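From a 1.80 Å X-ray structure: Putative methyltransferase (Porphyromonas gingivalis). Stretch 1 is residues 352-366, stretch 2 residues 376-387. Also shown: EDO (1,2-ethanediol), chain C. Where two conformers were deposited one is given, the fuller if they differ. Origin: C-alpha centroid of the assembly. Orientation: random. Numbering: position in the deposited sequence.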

# COMPACT_ATOMS: atom_id res chain seq x y z
N VAL A 352 6.01 -34.12 -18.10
CA VAL A 352 4.99 -34.27 -17.04
C VAL A 352 3.79 -33.35 -17.21
O VAL A 352 2.71 -33.62 -16.67
N LEU A 353 3.97 -32.25 -17.93
CA LEU A 353 2.90 -31.25 -18.11
C LEU A 353 1.58 -31.83 -18.57
O LEU A 353 0.53 -31.56 -17.97
N LYS A 354 1.60 -32.65 -19.63
CA LYS A 354 0.32 -33.21 -20.11
C LYS A 354 -0.21 -34.30 -19.18
O LYS A 354 -1.36 -34.74 -19.30
N GLN A 355 0.60 -34.72 -18.20
CA GLN A 355 0.11 -35.72 -17.27
C GLN A 355 -0.57 -35.13 -16.07
O GLN A 355 -1.19 -35.87 -15.30
N LEU A 356 -0.46 -33.81 -15.86
CA LEU A 356 -0.96 -33.24 -14.61
C LEU A 356 -2.43 -33.34 -14.37
O LEU A 356 -2.85 -33.42 -13.21
N ARG A 357 -3.24 -33.41 -15.43
CA ARG A 357 -4.67 -33.60 -15.23
C ARG A 357 -4.96 -34.95 -14.57
O ARG A 357 -6.04 -35.15 -14.02
N LYS A 358 -4.01 -35.87 -14.61
CA LYS A 358 -4.21 -37.15 -13.91
C LYS A 358 -4.16 -36.99 -12.39
O LYS A 358 -4.81 -37.75 -11.68
N VAL A 359 -3.41 -36.02 -11.91
CA VAL A 359 -3.18 -35.93 -10.46
C VAL A 359 -4.24 -35.17 -9.69
O VAL A 359 -4.50 -35.48 -8.53
N VAL A 360 -4.85 -34.18 -10.34
CA VAL A 360 -5.86 -33.36 -9.68
C VAL A 360 -6.89 -32.86 -10.70
O VAL A 360 -6.52 -32.58 -11.83
N PRO A 361 -8.18 -32.77 -10.31
CA PRO A 361 -9.16 -32.38 -11.34
C PRO A 361 -9.09 -30.91 -11.76
O PRO A 361 -9.47 -30.57 -12.88
N GLN A 362 -8.59 -30.05 -10.86
CA GLN A 362 -8.51 -28.60 -11.10
C GLN A 362 -7.62 -28.03 -9.99
O GLN A 362 -7.48 -28.66 -8.93
N ALA A 363 -7.03 -26.86 -10.22
CA ALA A 363 -6.14 -26.25 -9.22
C ALA A 363 -5.82 -24.80 -9.49
O ALA A 363 -5.84 -24.36 -10.62
N SER A 364 -5.50 -24.06 -8.44
CA SER A 364 -4.80 -22.79 -8.56
C SER A 364 -3.35 -23.14 -8.88
O SER A 364 -2.89 -24.21 -8.53
N ILE A 365 -2.66 -22.25 -9.59
CA ILE A 365 -1.24 -22.49 -9.93
C ILE A 365 -0.39 -21.31 -9.49
O ILE A 365 -0.75 -20.14 -9.77
N SER A 366 0.71 -21.63 -8.82
CA SER A 366 1.69 -20.62 -8.40
C SER A 366 3.08 -21.08 -8.81
O SER A 366 3.30 -22.28 -9.07
N GLU A 376 1.58 -20.13 -18.24
CA GLU A 376 2.19 -21.13 -19.13
C GLU A 376 2.02 -22.55 -18.59
O GLU A 376 1.67 -23.47 -19.33
N LEU A 377 2.28 -22.72 -17.29
CA LEU A 377 2.01 -24.01 -16.62
C LEU A 377 0.55 -24.44 -16.81
O LEU A 377 0.28 -25.59 -17.17
N ARG A 378 -0.39 -23.51 -16.61
CA ARG A 378 -1.78 -23.81 -16.82
C ARG A 378 -2.11 -24.25 -18.25
O ARG A 378 -2.78 -25.28 -18.47
N GLN A 379 -1.67 -23.45 -19.22
CA GLN A 379 -2.06 -23.76 -20.59
C GLN A 379 -1.43 -25.02 -21.14
O GLN A 379 -2.08 -25.77 -21.89
N ARG A 380 -0.19 -25.26 -20.75
CA ARG A 380 0.53 -26.43 -21.25
C ARG A 380 0.05 -27.72 -20.60
O ARG A 380 0.14 -28.78 -21.21
N SER A 381 -0.46 -27.63 -19.37
CA SER A 381 -1.05 -28.82 -18.71
C SER A 381 -2.56 -28.98 -18.95
O SER A 381 -3.12 -30.04 -18.64
N LYS A 382 -3.20 -27.96 -19.51
CA LYS A 382 -4.67 -27.92 -19.70
C LYS A 382 -5.43 -28.04 -18.38
O LYS A 382 -6.53 -28.58 -18.32
N MSE A 383 -4.86 -27.46 -17.32
CA MSE A 383 -5.42 -27.64 -15.98
C MSE A 383 -6.57 -26.68 -15.76
O MSE A 383 -6.44 -25.48 -15.93
N ALA A 384 -7.73 -27.20 -15.39
CA ALA A 384 -8.85 -26.33 -15.05
C ALA A 384 -8.52 -25.52 -13.80
O ALA A 384 -7.82 -26.03 -12.92
N ASP A 385 -9.01 -24.29 -13.72
CA ASP A 385 -8.85 -23.50 -12.51
C ASP A 385 -9.95 -23.85 -11.53
O ASP A 385 -10.88 -24.60 -11.85
N GLY A 386 -9.84 -23.31 -10.32
CA GLY A 386 -10.81 -23.55 -9.28
C GLY A 386 -10.37 -24.67 -8.36
O GLY A 386 -9.26 -25.24 -8.50
N GLY A 387 -11.24 -24.96 -7.41
CA GLY A 387 -10.99 -25.97 -6.40
C GLY A 387 -10.16 -25.44 -5.26
O GLY A 387 -9.85 -24.27 -5.18

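A recurring principle of packing between neighbouring chain segments is that apolar side chains fill the interior while charged ones reach past them to open backbone carbonyls. The two stretches of this putative methyltransferase, which bury 1042 Å² between them, illustrate it well. Selenomethionine Met-383 gives up the largest area. With chi1 t and chi2 and chi3 both p, its side chain leaves sideways but curls so that its end comes nearer to stretch 1: its CE lies 3.8 Å from Leu-356 CB and 3.9 Å from Val-360 CG1. Leu-377 (t, p) supplies the second apolar centre. Its CD1 meets CD2 of Leu-353 (m, t) at 3.4 Å, while its CD2 meets CG2 of Ile-365 (m, t) at 3.5 Å. Ile-365 points toward stretch 2, and its CD1 also covers one face of the Arg-378 guanidinium.

Arg-378 is the polar counterpart. Its extended t, t start and m turn at chi3 bring the guanidinium to the backbone, where NH2 and NH1 both donate to Ala-363 O, at 2.8 and 3.1 Å; NH1 also bonds Met-383 O at 2.9 Å, tying the loop after the helix back to it. The NE and NH2 edge of the group holds 1,2-ethanediol, probably from the crystallisation liquor, through Arg-378 NE to EDO O1 (2.8 Å) and NH2 to EDO O2 (3.0 Å). Near the end of the helix, Lys-354 (m, m, t, m) folds over so that NZ donates to Arg-380 O at 2.7 Å. Ser-381 (p) instead bonds back to its own helix, OG donating to Leu-377 O at 2.7 Å.

Waters complete the seam. One joins Pro-361 O (3.0 Å) to Ala-384 N (2.9 Å); another accepts from Ser-364 OG (2.6 Å) and donates to Gly-387 O (2.9 Å).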

# COMPACT_ATOMS: atom_id res chain seq x y z
CB VAL A 352 5.52 -34.11 -15.57
CG1 VAL A 352 6.70 -35.01 -15.30
CG2 VAL A 352 5.80 -32.66 -15.27
CB LEU A 353 3.35 -30.15 -19.09
CG LEU A 353 4.41 -29.15 -18.61
CD1 LEU A 353 4.99 -28.37 -19.84
CD2 LEU A 353 3.86 -28.18 -17.57
CB LYS A 354 0.40 -33.67 -21.58
CG LYS A 354 0.52 -32.53 -22.60
CD LYS A 354 -0.75 -31.66 -22.72
CE LYS A 354 -0.61 -30.64 -23.87
NZ LYS A 354 0.59 -29.72 -23.71
CB GLN A 355 1.25 -36.61 -16.80
CG GLN A 355 1.84 -37.48 -17.88
CD GLN A 355 2.76 -38.52 -17.29
OE1 GLN A 355 2.34 -39.38 -16.50
NE2 GLN A 355 4.04 -38.43 -17.64
CB LEU A 356 -0.53 -31.76 -14.43
CG LEU A 356 0.95 -31.51 -14.30
CD1 LEU A 356 1.12 -29.97 -14.16
CD2 LEU A 356 1.56 -32.25 -13.08
CB ARG A 357 -5.43 -33.49 -16.55
CG ARG A 357 -5.59 -32.06 -17.08
CD ARG A 357 -6.07 -32.13 -18.51
NE ARG A 357 -4.99 -32.73 -19.27
CZ ARG A 357 -5.03 -33.18 -20.52
NH1 ARG A 357 -6.13 -33.07 -21.24
NH2 ARG A 357 -3.92 -33.72 -21.04
CB LYS A 358 -3.15 -38.18 -14.32
CG LYS A 358 -3.22 -38.54 -15.81
CD LYS A 358 -2.37 -39.74 -16.11
CE LYS A 358 -0.95 -39.60 -15.65
NZ LYS A 358 -0.31 -40.97 -15.78
CB VAL A 359 -1.79 -35.43 -10.12
CG1 VAL A 359 -0.77 -36.36 -10.74
CG2 VAL A 359 -1.58 -33.97 -10.54
CB VAL A 360 -5.15 -32.21 -8.90
CG1 VAL A 360 -4.48 -31.22 -9.84
CG2 VAL A 360 -6.09 -31.57 -7.87
CB PRO A 361 -10.51 -32.71 -10.70
CG PRO A 361 -10.27 -32.87 -9.27
CD PRO A 361 -8.81 -33.15 -9.03
CB GLN A 362 -9.91 -27.96 -11.04
CG GLN A 362 -10.61 -28.21 -9.69
CD GLN A 362 -12.03 -27.65 -9.58
OE1 GLN A 362 -12.41 -26.69 -10.27
NE2 GLN A 362 -12.81 -28.26 -8.73
CB ALA A 363 -4.82 -27.03 -9.11
CB SER A 364 -4.84 -22.03 -7.22
OG SER A 364 -6.21 -21.73 -6.91
CB ILE A 365 -1.06 -22.74 -11.43
CG1 ILE A 365 -1.78 -24.07 -11.78
CG2 ILE A 365 0.48 -22.79 -11.82
CD1 ILE A 365 -1.96 -24.31 -13.31
CB SER A 366 1.60 -20.38 -6.88
OG SER A 366 0.40 -19.69 -6.54
CB GLU A 376 3.69 -20.84 -19.31
CG GLU A 376 3.90 -19.62 -20.17
CD GLU A 376 5.34 -19.09 -20.18
OE1 GLU A 376 6.16 -19.47 -19.31
OE2 GLU A 376 5.63 -18.26 -21.08
CB LEU A 377 2.39 -23.91 -15.14
CG LEU A 377 2.46 -25.12 -14.20
CD1 LEU A 377 3.19 -26.28 -14.84
CD2 LEU A 377 3.26 -24.61 -12.91
CB ARG A 378 -2.67 -22.62 -16.43
CG ARG A 378 -4.15 -23.02 -16.59
CD ARG A 378 -5.13 -22.06 -15.94
NE ARG A 378 -4.90 -21.80 -14.52
CZ ARG A 378 -5.18 -22.63 -13.50
NH1 ARG A 378 -5.68 -23.86 -13.71
NH2 ARG A 378 -4.95 -22.22 -12.27
CB GLN A 379 -1.82 -22.56 -21.52
CG GLN A 379 -2.76 -21.38 -21.21
CD GLN A 379 -2.74 -20.30 -22.28
OE1 GLN A 379 -2.42 -20.55 -23.44
NE2 GLN A 379 -3.16 -19.08 -21.89
CB ARG A 380 2.04 -26.24 -21.09
CG ARG A 380 2.54 -25.02 -21.97
CD ARG A 380 3.99 -24.65 -21.71
NE ARG A 380 4.27 -23.30 -22.24
CZ ARG A 380 5.47 -22.84 -22.61
NH1 ARG A 380 6.55 -23.62 -22.54
NH2 ARG A 380 5.59 -21.60 -23.08
CB SER A 381 -0.78 -28.78 -17.20
OG SER A 381 -1.41 -27.66 -16.60
CB LYS A 382 -5.12 -28.95 -20.75
CG LYS A 382 -4.48 -28.66 -22.15
CD LYS A 382 -4.74 -29.76 -23.21
CE LYS A 382 -6.17 -30.17 -23.27
NZ LYS A 382 -7.04 -29.06 -23.73
CB MSE A 383 -4.31 -27.40 -14.95
CG MSE A 383 -4.78 -27.45 -13.53
SE MSE A 383 -5.43 -29.21 -13.07
CE MSE A 383 -3.90 -30.27 -13.60
CB ALA A 384 -10.08 -27.17 -14.81
CB ASP A 385 -8.83 -22.00 -12.82
CG ASP A 385 -10.11 -21.52 -13.44
OD1 ASP A 385 -11.04 -22.35 -13.58
OD2 ASP A 385 -10.18 -20.33 -13.79
C1 EDO C . -2.37 -18.92 -13.72
O1 EDO C . -3.51 -19.33 -14.49
C2 EDO C . -2.78 -18.59 -12.29
O2 EDO C . -3.75 -19.52 -11.77
O HOH W 1 -1.70 -27.49 -24.10
O HOH W 2 -8.11 -30.07 -15.55
O HOH W 3 -7.01 -23.61 -5.24